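Long-range contacts in Ala-tRNApro hydrolase ProX (Aeropyrum pernix, PDB 1WDV), which probably deacylates alanine-mischarged tRNA(Pro), acting in trans as an editing enzyme beside prolyl-tRNA synthetase: residues K4-W8 and P99-L103; W16-M21 and N129-S135; I47-A52 and K77-A82. All coordinates share one frame. Numbering follows the deposited sequence.

Interaction 1. Residues K4-W8 and P99-L103; sequences KVEEW and PPVAL
A helix can be seated on an irregular loop largely by apolar packing, and residues 4-8 with 99-103 illustrate how. Residues 4-8 belong to helix 4-12, with phi/psi near -65/-40 and Trp8 N bonded to Lys4 O at 2.9 Å. Residues 99-103 form no regular structure: Pro99 and Val101 are extended, whereas Ala102 takes a left-handed conformation (62/33) that turns the chain. The closest CA atoms are those of Val5 and Ala102, 5.7 Å apart, and no hydrogen bond joins the segments.

The aromatic part of the contact comes from Trp8, whose chi1 is t and chi2 94°. Val101 (chi1 m) lays CG1 over one face of the indole in a CH-pi contact, 3.6 Å from the centroid of the six-membered ring and 13° off its normal. Trp8 CD1 approaches Ala102 N at 3.8 Å.

The aliphatic part centres on Val5 (chi1 t). Its CG2 meets Pro99 CB at 3.7 Å, and its CG1 lies 4.4 Å from Val101 CG2. The methyl of Ala102 fits against the helix between Lys4 and Trp8, with Ala102 CB 3.8 Å from Lys4 O and 4.1 Å from Trp8 CB.

About 294 Å² is buried over both sides. Residues 99-103 belong to the loop between helix 84-91 and strand 108-112, in the aminoacyl-tRNA editing domain. Tyr93 OH is hydrogen-bonded to Ala102 O. The Trp8 ring also meets that of Trp16, just before strand 17-20. Behind the loop, Pro100 packs on strands 55-61 and 130-134, and helix 136-143 touches Trp8, Pro100 and Val101.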
loop_
_atom_site.group_PDB
_atom_site.type_symbol
_atom_site.label_atom_id
_atom_site.label_comp_id
_atom_site.label_asym_id
_atom_site.label_seq_id
_atom_site.Cartn_x
_atom_site.Cartn_y
_atom_site.Cartn_z
ATOM N N LYS A 4 10.666 5.115 -10.129
ATOM C CA LYS A 4 10.972 3.817 -9.545
ATOM C C LYS A 4 9.814 2.834 -9.689
ATOM O O LYS A 4 10.033 1.664 -9.964
ATOM C CB LYS A 4 11.334 3.949 -8.058
ATOM C CG LYS A 4 12.559 4.836 -7.773
ATOM C CD LYS A 4 13.076 4.628 -6.338
ATOM C CE LYS A 4 14.266 5.549 -6.059
ATOM N NZ LYS A 4 15.161 5.028 -4.985
ATOM N N VAL A 5 8.583 3.304 -9.495
ATOM C CA VAL A 5 7.440 2.414 -9.610
ATOM C C VAL A 5 7.275 1.956 -11.048
ATOM O O VAL A 5 7.063 0.781 -11.292
ATOM C CB VAL A 5 6.142 3.105 -9.112
ATOM C CG1 VAL A 5 4.944 2.215 -9.329
ATOM C CG2 VAL A 5 6.305 3.430 -7.654
ATOM N N GLU A 6 7.382 2.888 -11.998
ATOM C CA GLU A 6 7.260 2.532 -13.418
ATOM C C GLU A 6 8.352 1.546 -13.828
ATOM O O GLU A 6 8.090 0.591 -14.563
ATOM C CB GLU A 6 7.335 3.790 -14.301
ATOM C CG GLU A 6 6.078 4.654 -14.252
ATOM C CD GLU A 6 6.249 6.018 -14.935
ATOM O OE1 GLU A 6 6.461 6.051 -16.177
ATOM O OE2 GLU A 6 6.172 7.053 -14.223
ATOM N N GLU A 7 9.576 1.790 -13.355
ATOM C CA GLU A 7 10.717 0.922 -13.659
ATOM C C GLU A 7 10.513 -0.475 -13.041
ATOM O O GLU A 7 10.945 -1.482 -13.596
ATOM C CB GLU A 7 12.032 1.540 -13.122
ATOM C CG GLU A 7 12.433 2.925 -13.691
ATOM C CD GLU A 7 13.619 3.583 -12.927
ATOM O OE1 GLU A 7 13.543 3.745 -11.682
ATOM O OE2 GLU A 7 14.638 3.947 -13.566
ATOM N N TRP A 8 9.832 -0.539 -11.899
ATOM C CA TRP A 8 9.602 -1.805 -11.230
ATOM C C TRP A 8 8.649 -2.654 -12.060
ATOM O O TRP A 8 8.860 -3.848 -12.253
ATOM C CB TRP A 8 9.018 -1.548 -9.824
ATOM C CG TRP A 8 8.911 -2.771 -8.953
ATOM C CD1 TRP A 8 9.832 -3.203 -8.036
ATOM C CD2 TRP A 8 7.842 -3.724 -8.926
ATOM N NE1 TRP A 8 9.400 -4.366 -7.443
ATOM C CE2 TRP A 8 8.183 -4.712 -7.968
ATOM C CE3 TRP A 8 6.630 -3.846 -9.614
ATOM C CZ2 TRP A 8 7.352 -5.802 -7.689
ATOM C CZ3 TRP A 8 5.800 -4.935 -9.333
ATOM C CH2 TRP A 8 6.171 -5.900 -8.375
ATOM N N PRO A 99 3.774 3.720 -2.540
ATOM C CA PRO A 99 3.456 2.538 -3.346
ATOM C C PRO A 99 3.702 1.245 -2.570
ATOM O O PRO A 99 4.405 1.239 -1.571
ATOM C CB PRO A 99 4.396 2.666 -4.534
ATOM C CG PRO A 99 5.668 3.244 -3.850
ATOM C CD PRO A 99 5.125 4.238 -2.842
ATOM N N PRO A 100 3.123 0.120 -3.039
ATOM C CA PRO A 100 3.310 -1.172 -2.372
ATOM C C PRO A 100 4.522 -1.929 -2.938
ATOM O O PRO A 100 4.836 -3.046 -2.519
ATOM C CB PRO A 100 1.978 -1.886 -2.657
ATOM C CG PRO A 100 1.662 -1.424 -4.039
ATOM C CD PRO A 100 1.989 0.072 -3.992
ATOM N N VAL A 101 5.203 -1.318 -3.900
ATOM C CA VAL A 101 6.390 -1.910 -4.506
ATOM C C VAL A 101 7.437 -0.817 -4.673
ATOM O O VAL A 101 7.135 0.379 -4.520
ATOM C CB VAL A 101 6.083 -2.515 -5.902
ATOM C CG1 VAL A 101 5.077 -3.647 -5.772
ATOM C CG2 VAL A 101 5.564 -1.429 -6.864
ATOM N N ALA A 102 8.664 -1.234 -4.977
ATOM C CA ALA A 102 9.774 -0.300 -5.172
ATOM C C ALA A 102 10.098 0.527 -3.916
ATOM O O ALA A 102 10.548 1.698 -3.991
ATOM C CB ALA A 102 9.488 0.612 -6.374
ATOM N N LEU A 103 9.899 -0.100 -2.757
ATOM C CA LEU A 103 10.237 0.505 -1.470
ATOM C C LEU A 103 11.630 -0.030 -1.074
ATOM O O LEU A 103 12.133 -0.997 -1.707
ATOM C CB LEU A 103 9.232 0.049 -0.396
ATOM C CG LEU A 103 7.764 0.431 -0.588
ATOM C CD1 LEU A 103 6.907 -0.347 0.404
ATOM C CD2 LEU A 103 7.623 1.954 -0.398
#

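Interaction 2. Residues W16-M21 and N129-S135; sequences WRLLIM and NALLEFS
In a three-stranded antiparallel sheet, residues 16-21 and 129-135 join strand 17-20, near the N-terminus, as an outer strand to the central strand 130-134, burying 742 Å²; the latter's other side bonds to strand 121-124 through Leu132 and Phe134. Strands 17-20 and 130-134 run at 145° with their axes 4.5 Å apart. Arg17-Glu133 and Leu19-Leu131 are hydrogen-bonded pairs; Leu18-Leu132 and Ile20-Ala130 are non-hydrogen-bonded pairs.

Trp16 (chi1 m, chi2 -4°), just before the strand, lies beside Phe134. Phe134 CB sits over the indole face, 3.5 Å from the centroid of the five-membered ring. The indole NE1 bonds to Glu138 of helix 136-143.

Glu133 (chi1 t, chi2 t) links to Arg17 twice over. In the backbone, Glu133 N to Arg17 O is 2.8 Å and Arg17 N to Glu133 O 3.2 Å; between side chains, a salt bridge sets Arg17 NH2 3.0 Å from Glu133 OE1.

Leu131 (chi1 m, chi2 t) shares that sheet face with Leu19, where Leu35 of helix 28-35 touches both. Leu19 N to Leu131 O and Leu131 N to Leu19 O both measure 2.8 Å. Leu131 CD1 also packs 3.7 Å from SE of selenomethionine Met21, whose N bonds to Asn129 O at 2.8 Å. A water bridges Met21 O (3.0 Å) and Asn129 ND2 (2.9 Å).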
loop_
_atom_site.group_PDB
_atom_site.type_symbol
_atom_site.label_atom_id
_atom_site.label_comp_id
_atom_site.label_asym_id
_atom_site.label_seq_id
_atom_site.Cartn_x
_atom_site.Cartn_y
_atom_site.Cartn_z
ATOM N N TRP A 16 0.463 -3.562 -14.912
ATOM C CA TRP A 16 0.004 -2.495 -14.016
ATOM C C TRP A 16 0.220 -1.130 -14.660
ATOM O O TRP A 16 1.125 -0.949 -15.467
ATOM C CB TRP A 16 0.758 -2.553 -12.688
ATOM C CG TRP A 16 0.636 -3.855 -11.989
ATOM C CD1 TRP A 16 -0.111 -4.943 -12.351
ATOM C CD2 TRP A 16 1.272 -4.192 -10.763
ATOM N NE1 TRP A 16 0.031 -5.950 -11.406
ATOM C CE2 TRP A 16 0.873 -5.507 -10.425
ATOM C CE3 TRP A 16 2.135 -3.501 -9.910
ATOM C CZ2 TRP A 16 1.321 -6.153 -9.267
ATOM C CZ3 TRP A 16 2.579 -4.131 -8.760
ATOM C CH2 TRP A 16 2.177 -5.447 -8.452
ATOM N N ARG A 17 -0.600 -0.160 -14.272
ATOM C CA ARG A 17 -0.531 1.161 -14.874
ATOM C C ARG A 17 -0.592 2.258 -13.835
ATOM O O ARG A 17 -1.153 2.056 -12.761
ATOM C CB ARG A 17 -1.745 1.390 -15.781
ATOM C CG ARG A 17 -2.050 0.339 -16.812
ATOM C CD ARG A 17 -3.120 0.882 -17.769
ATOM N NE ARG A 17 -4.348 1.264 -17.075
ATOM C CZ ARG A 17 -5.430 1.725 -17.690
ATOM N NH1 ARG A 17 -5.427 1.855 -19.016
ATOM N NH2 ARG A 17 -6.515 2.046 -16.991
ATOM N N LEU A 18 -0.029 3.421 -14.160
ATOM C CA LEU A 18 -0.122 4.578 -13.267
ATOM C C LEU A 18 -1.209 5.499 -13.832
ATOM O O LEU A 18 -1.175 5.865 -15.020
ATOM C CB LEU A 18 1.198 5.354 -13.184
ATOM C CG LEU A 18 2.333 4.802 -12.322
ATOM C CD1 LEU A 18 3.466 5.806 -12.357
ATOM C CD2 LEU A 18 1.860 4.569 -10.871
ATOM N N LEU A 19 -2.179 5.857 -13.003
ATOM C CA LEU A 19 -3.259 6.741 -13.419
ATOM C C LEU A 19 -2.970 8.062 -12.740
ATOM O O LEU A 19 -2.573 8.098 -11.575
ATOM C CB LEU A 19 -4.608 6.183 -12.992
ATOM C CG LEU A 19 -4.975 4.819 -13.602
ATOM C CD1 LEU A 19 -6.367 4.476 -13.144
ATOM C CD2 LEU A 19 -4.890 4.842 -15.148
ATOM N N ILE A 20 -3.161 9.161 -13.465
ATOM C CA ILE A 20 -2.840 10.477 -12.906
ATOM C C ILE A 20 -4.046 11.328 -12.590
ATOM O O ILE A 20 -4.913 11.500 -13.429
ATOM C CB ILE A 20 -1.971 11.261 -13.920
ATOM C CG1 ILE A 20 -0.822 10.376 -14.413
ATOM C CG2 ILE A 20 -1.466 12.546 -13.282
ATOM C CD1 ILE A 20 0.064 9.842 -13.302
HETATM N N MSE A 21 -4.103 11.869 -11.379
HETATM C CA MSE A 21 -5.204 12.742 -10.973
HETATM C C MSE A 21 -4.714 14.172 -11.228
HETATM O O MSE A 21 -3.624 14.535 -10.837
HETATM C CB MSE A 21 -5.496 12.532 -9.489
HETATM C CG MSE A 21 -5.644 11.060 -9.128
HETATM SE SE MSE A 21 -7.179 10.309 -9.997
HETATM C CE MSE A 21 -8.210 11.649 -9.357
ATOM N N ASN A 129 -0.153 12.638 -6.795
ATOM C CA ASN A 129 -1.178 12.646 -7.840
ATOM C C ASN A 129 -1.232 11.389 -8.707
ATOM O O ASN A 129 -1.891 11.375 -9.751
ATOM C CB ASN A 129 -0.964 13.862 -8.749
ATOM C CG ASN A 129 0.268 13.730 -9.625
ATOM O OD1 ASN A 129 1.168 12.940 -9.346
ATOM N ND2 ASN A 129 0.326 14.527 -10.688
ATOM N N ALA A 130 -0.557 10.320 -8.291
ATOM C CA ALA A 130 -0.564 9.131 -9.124
ATOM C C ALA A 130 -1.070 7.937 -8.356
ATOM O O ALA A 130 -0.708 7.736 -7.198
ATOM C CB ALA A 130 0.866 8.827 -9.656
ATOM N N LEU A 131 -1.948 7.177 -9.000
ATOM C CA LEU A 131 -2.474 5.962 -8.425
ATOM C C LEU A 131 -1.977 4.759 -9.231
ATOM O O LEU A 131 -1.925 4.794 -10.460
ATOM C CB LEU A 131 -4.006 5.999 -8.438
ATOM C CG LEU A 131 -4.577 7.104 -7.539
ATOM C CD1 LEU A 131 -5.982 7.458 -8.028
ATOM C CD2 LEU A 131 -4.629 6.632 -6.095
ATOM N N LEU A 132 -1.607 3.684 -8.536
ATOM C CA LEU A 132 -1.139 2.483 -9.221
ATOM C C LEU A 132 -2.291 1.501 -9.363
ATOM O O LEU A 132 -2.845 1.038 -8.360
ATOM C CB LEU A 132 -0.035 1.804 -8.404
ATOM C CG LEU A 132 0.449 0.422 -8.886
ATOM C CD1 LEU A 132 1.133 0.575 -10.236
ATOM C CD2 LEU A 132 1.414 -0.164 -7.849
ATOM N N GLU A 133 -2.660 1.190 -10.605
ATOM C CA GLU A 133 -3.729 0.239 -10.861
ATOM C C GLU A 133 -3.036 -1.119 -10.925
ATOM O O GLU A 133 -2.176 -1.340 -11.804
ATOM C CB GLU A 133 -4.388 0.542 -12.198
ATOM C CG GLU A 133 -5.420 -0.474 -12.636
ATOM C CD GLU A 133 -5.811 -0.207 -14.084
ATOM O OE1 GLU A 133 -6.665 0.664 -14.322
ATOM O OE2 GLU A 133 -5.220 -0.826 -14.986
ATOM N N PHE A 134 -3.382 -2.009 -9.994
ATOM C CA PHE A 134 -2.741 -3.332 -9.945
ATOM C C PHE A 134 -3.636 -4.459 -9.422
ATOM O O PHE A 134 -4.711 -4.237 -8.894
ATOM C CB PHE A 134 -1.466 -3.252 -9.070
ATOM C CG PHE A 134 -1.725 -3.149 -7.575
ATOM C CD1 PHE A 134 -1.709 -4.297 -6.766
ATOM C CD2 PHE A 134 -1.949 -1.907 -6.965
ATOM C CE1 PHE A 134 -1.912 -4.198 -5.387
ATOM C CE2 PHE A 134 -2.149 -1.796 -5.588
ATOM C CZ PHE A 134 -2.133 -2.950 -4.787
ATOM N N SER A 135 -3.146 -5.682 -9.558
ATOM C CA SER A 135 -3.875 -6.865 -9.094
ATOM C C SER A 135 -3.271 -7.322 -7.782
ATOM O O SER A 135 -2.080 -7.583 -7.717
ATOM C CB SER A 135 -3.704 -8.009 -10.096
ATOM O OG SER A 135 -3.926 -9.264 -9.448
HETATM O O HOH W 1 -1.473 16.328 -11.987
#

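Interaction 3. Residues I47-A52 and K77-A82; sequences IVLDNA and KPVRLA
This is a surface contact, an antiparallel pairing at the edge of the mixed five-stranded sheet, where the short outer strand 79-81 is laid beside the end of strand 43-50. It shows how a sheet edge can be fixed mainly by backbone bonds. The strand segments 47-50 and 79-81 run at 149° with axes 4.6 Å apart, and 573 Å² is buried.

Leu49-Arg80 is the hydrogen-bonded pair, flanked by the non-hydrogen-bonded pairs Val48-Leu81 and Asp50-Val79, with CA atoms 4.5 and 4.1 Å apart. Leu49 N to Arg80 O is 2.8 Å and Arg80 N to Leu49 O 2.9 Å. Ala82 N to Ile47 O, 2.9 Å, extends the pairing at one end; at the other, Asn51 N to Pro78 O is weak at 3.1 Å.

Side chains meet on both faces of the pair. On one, Val48 (chi1 t) sets CG1 3.8 Å from Val79 CB; on the other, Leu49 (chi1 m, chi2 t) packs its CG 3.8 Å from Ala82 CB while its CD1 lies over the Arg80 guanidinium.

Where strand 43-50 ends, Asp50 (chi1 p) makes an Asx turn, its OD1 accepting from Ala52 N at 2.8 Å. A water joins Asp50 OD2 (2.8 Å) and, weakly, Lys77 NZ (3.4 Å).

Helix 68-75 packs against Val79, while helix 84-91 meets Leu49 and Ala82 and supplies Glu86 for a salt bridge with Arg80. Inward, strand 55-61 continues the sheet, and its Tyr56 bonds to Asp50 OD2.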
loop_
_atom_site.group_PDB
_atom_site.type_symbol
_atom_site.label_atom_id
_atom_site.label_comp_id
_atom_site.label_asym_id
_atom_site.label_seq_id
_atom_site.Cartn_x
_atom_site.Cartn_y
_atom_site.Cartn_z
ATOM N N ILE A 47 2.573 2.378 6.643
ATOM C CA ILE A 47 3.857 1.943 7.196
ATOM C C ILE A 47 3.692 1.686 8.694
ATOM O O ILE A 47 3.179 2.537 9.455
ATOM C CB ILE A 47 4.950 3.000 6.941
ATOM C CG1 ILE A 47 5.071 3.267 5.435
ATOM C CG2 ILE A 47 6.284 2.540 7.511
ATOM C CD1 ILE A 47 5.449 2.026 4.574
ATOM N N VAL A 48 4.133 0.503 9.124
ATOM C CA VAL A 48 4.021 0.100 10.522
ATOM C C VAL A 48 5.424 -0.200 11.052
ATOM O O VAL A 48 6.251 -0.780 10.338
ATOM C CB VAL A 48 3.118 -1.151 10.619
ATOM C CG1 VAL A 48 3.055 -1.692 12.045
ATOM C CG2 VAL A 48 1.701 -0.762 10.156
ATOM N N LEU A 49 5.677 0.195 12.302
ATOM C CA LEU A 49 6.994 0.001 12.901
ATOM C C LEU A 49 6.946 -0.878 14.129
ATOM O O LEU A 49 6.055 -0.710 14.955
ATOM C CB LEU A 49 7.550 1.351 13.339
ATOM C CG LEU A 49 7.515 2.458 12.280
ATOM C CD1 LEU A 49 8.006 3.759 12.924
ATOM C CD2 LEU A 49 8.395 2.079 11.101
ATOM N N ASP A 50 7.886 -1.809 14.282
ATOM C CA ASP A 50 7.897 -2.564 15.517
ATOM C C ASP A 50 8.935 -1.898 16.431
ATOM O O ASP A 50 9.572 -0.912 16.047
ATOM C CB ASP A 50 8.164 -4.079 15.303
ATOM C CG ASP A 50 9.546 -4.402 14.731
ATOM O OD1 ASP A 50 10.530 -3.712 15.052
ATOM O OD2 ASP A 50 9.642 -5.405 13.958
ATOM N N ASN A 51 9.092 -2.384 17.657
ATOM C CA ASN A 51 10.047 -1.744 18.551
ATOM C C ASN A 51 11.502 -2.214 18.454
ATOM O O ASN A 51 12.300 -1.957 19.365
ATOM C CB ASN A 51 9.547 -1.860 19.991
ATOM C CG ASN A 51 9.571 -3.290 20.506
ATOM O OD1 ASN A 51 9.766 -4.245 19.750
ATOM N ND2 ASN A 51 9.369 -3.438 21.808
ATOM N N ALA A 52 11.859 -2.879 17.360
ATOM C CA ALA A 52 13.216 -3.356 17.168
ATOM C C ALA A 52 13.766 -3.035 15.785
ATOM O O ALA A 52 14.522 -3.816 15.220
ATOM C CB ALA A 52 13.287 -4.875 17.424
ATOM N N LYS A 77 6.021 -8.684 17.935
ATOM C CA LYS A 77 6.615 -7.613 18.735
ATOM C C LYS A 77 5.642 -6.444 18.785
ATOM O O LYS A 77 4.777 -6.330 17.934
ATOM C CB LYS A 77 7.900 -7.094 18.058
ATOM C CG LYS A 77 9.059 -8.057 18.057
ATOM C CD LYS A 77 10.206 -7.501 17.255
ATOM C CE LYS A 77 11.383 -8.477 17.286
ATOM N NZ LYS A 77 12.331 -8.184 16.187
ATOM N N PRO A 78 5.790 -5.553 19.782
ATOM C CA PRO A 78 4.908 -4.394 19.896
ATOM C C PRO A 78 5.045 -3.562 18.611
ATOM O O PRO A 78 6.158 -3.394 18.101
ATOM C CB PRO A 78 5.469 -3.644 21.105
ATOM C CG PRO A 78 6.077 -4.760 21.946
ATOM C CD PRO A 78 6.760 -5.599 20.891
ATOM N N VAL A 79 3.938 -3.030 18.103
ATOM C CA VAL A 79 4.003 -2.209 16.882
ATOM C C VAL A 79 3.199 -0.928 16.988
ATOM O O VAL A 79 2.385 -0.750 17.903
ATOM C CB VAL A 79 3.454 -2.956 15.632
ATOM C CG1 VAL A 79 4.321 -4.167 15.336
ATOM C CG2 VAL A 79 2.004 -3.368 15.845
ATOM N N ARG A 80 3.429 -0.031 16.037
ATOM C CA ARG A 80 2.673 1.215 15.989
ATOM C C ARG A 80 2.714 1.708 14.565
ATOM O O ARG A 80 3.499 1.229 13.759
ATOM C CB ARG A 80 3.273 2.293 16.911
ATOM C CG ARG A 80 4.630 2.871 16.456
ATOM C CD ARG A 80 4.967 4.083 17.322
ATOM N NE ARG A 80 6.332 4.584 17.126
ATOM C CZ ARG A 80 6.735 5.375 16.133
ATOM N NH1 ARG A 80 5.879 5.775 15.209
ATOM N NH2 ARG A 80 8.009 5.795 16.076
ATOM N N LEU A 81 1.854 2.678 14.258
ATOM C CA LEU A 81 1.853 3.283 12.934
ATOM C C LEU A 81 3.007 4.256 12.890
ATOM O O LEU A 81 3.276 4.933 13.889
ATOM C CB LEU A 81 0.588 4.110 12.709
ATOM C CG LEU A 81 -0.670 3.295 12.519
ATOM C CD1 LEU A 81 -1.888 4.214 12.691
ATOM C CD2 LEU A 81 -0.628 2.639 11.131
ATOM N N ALA A 82 3.706 4.283 11.764
ATOM C CA ALA A 82 4.769 5.272 11.545
ATOM C C ALA A 82 4.032 6.598 11.415
ATOM O O ALA A 82 2.930 6.664 10.838
ATOM C CB ALA A 82 5.488 4.998 10.233
HETATM O O HOH W 2 1.703 4.949 8.890
HETATM O O HOH W 3 6.415 -0.265 18.210
HETATM O O HOH W 4 12.033 -6.654 13.168
#

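In the fold
Three contacts show chemistry following place. Interactions 1 and 2 are both partly buried and touch: Trp8 CZ3 lies 3.4 Å from Trp16 CZ3, and Pro100 packs on Leu132, so helix 4-12, the 99-103 loop and the three-stranded sheet share one apolar region. Interaction 1 has no hydrogen bonds across it, whereas interaction 2 adds a strand pairing and a salt bridge. Interaction 3 lies at the surface of the other sheet, its centre about 28 Å from that of interaction 2, across the chain's centre. It too pairs strands, with three waters and an Asx turn against one water in interaction 2. Along the chain it is nested within the loops closed by both others.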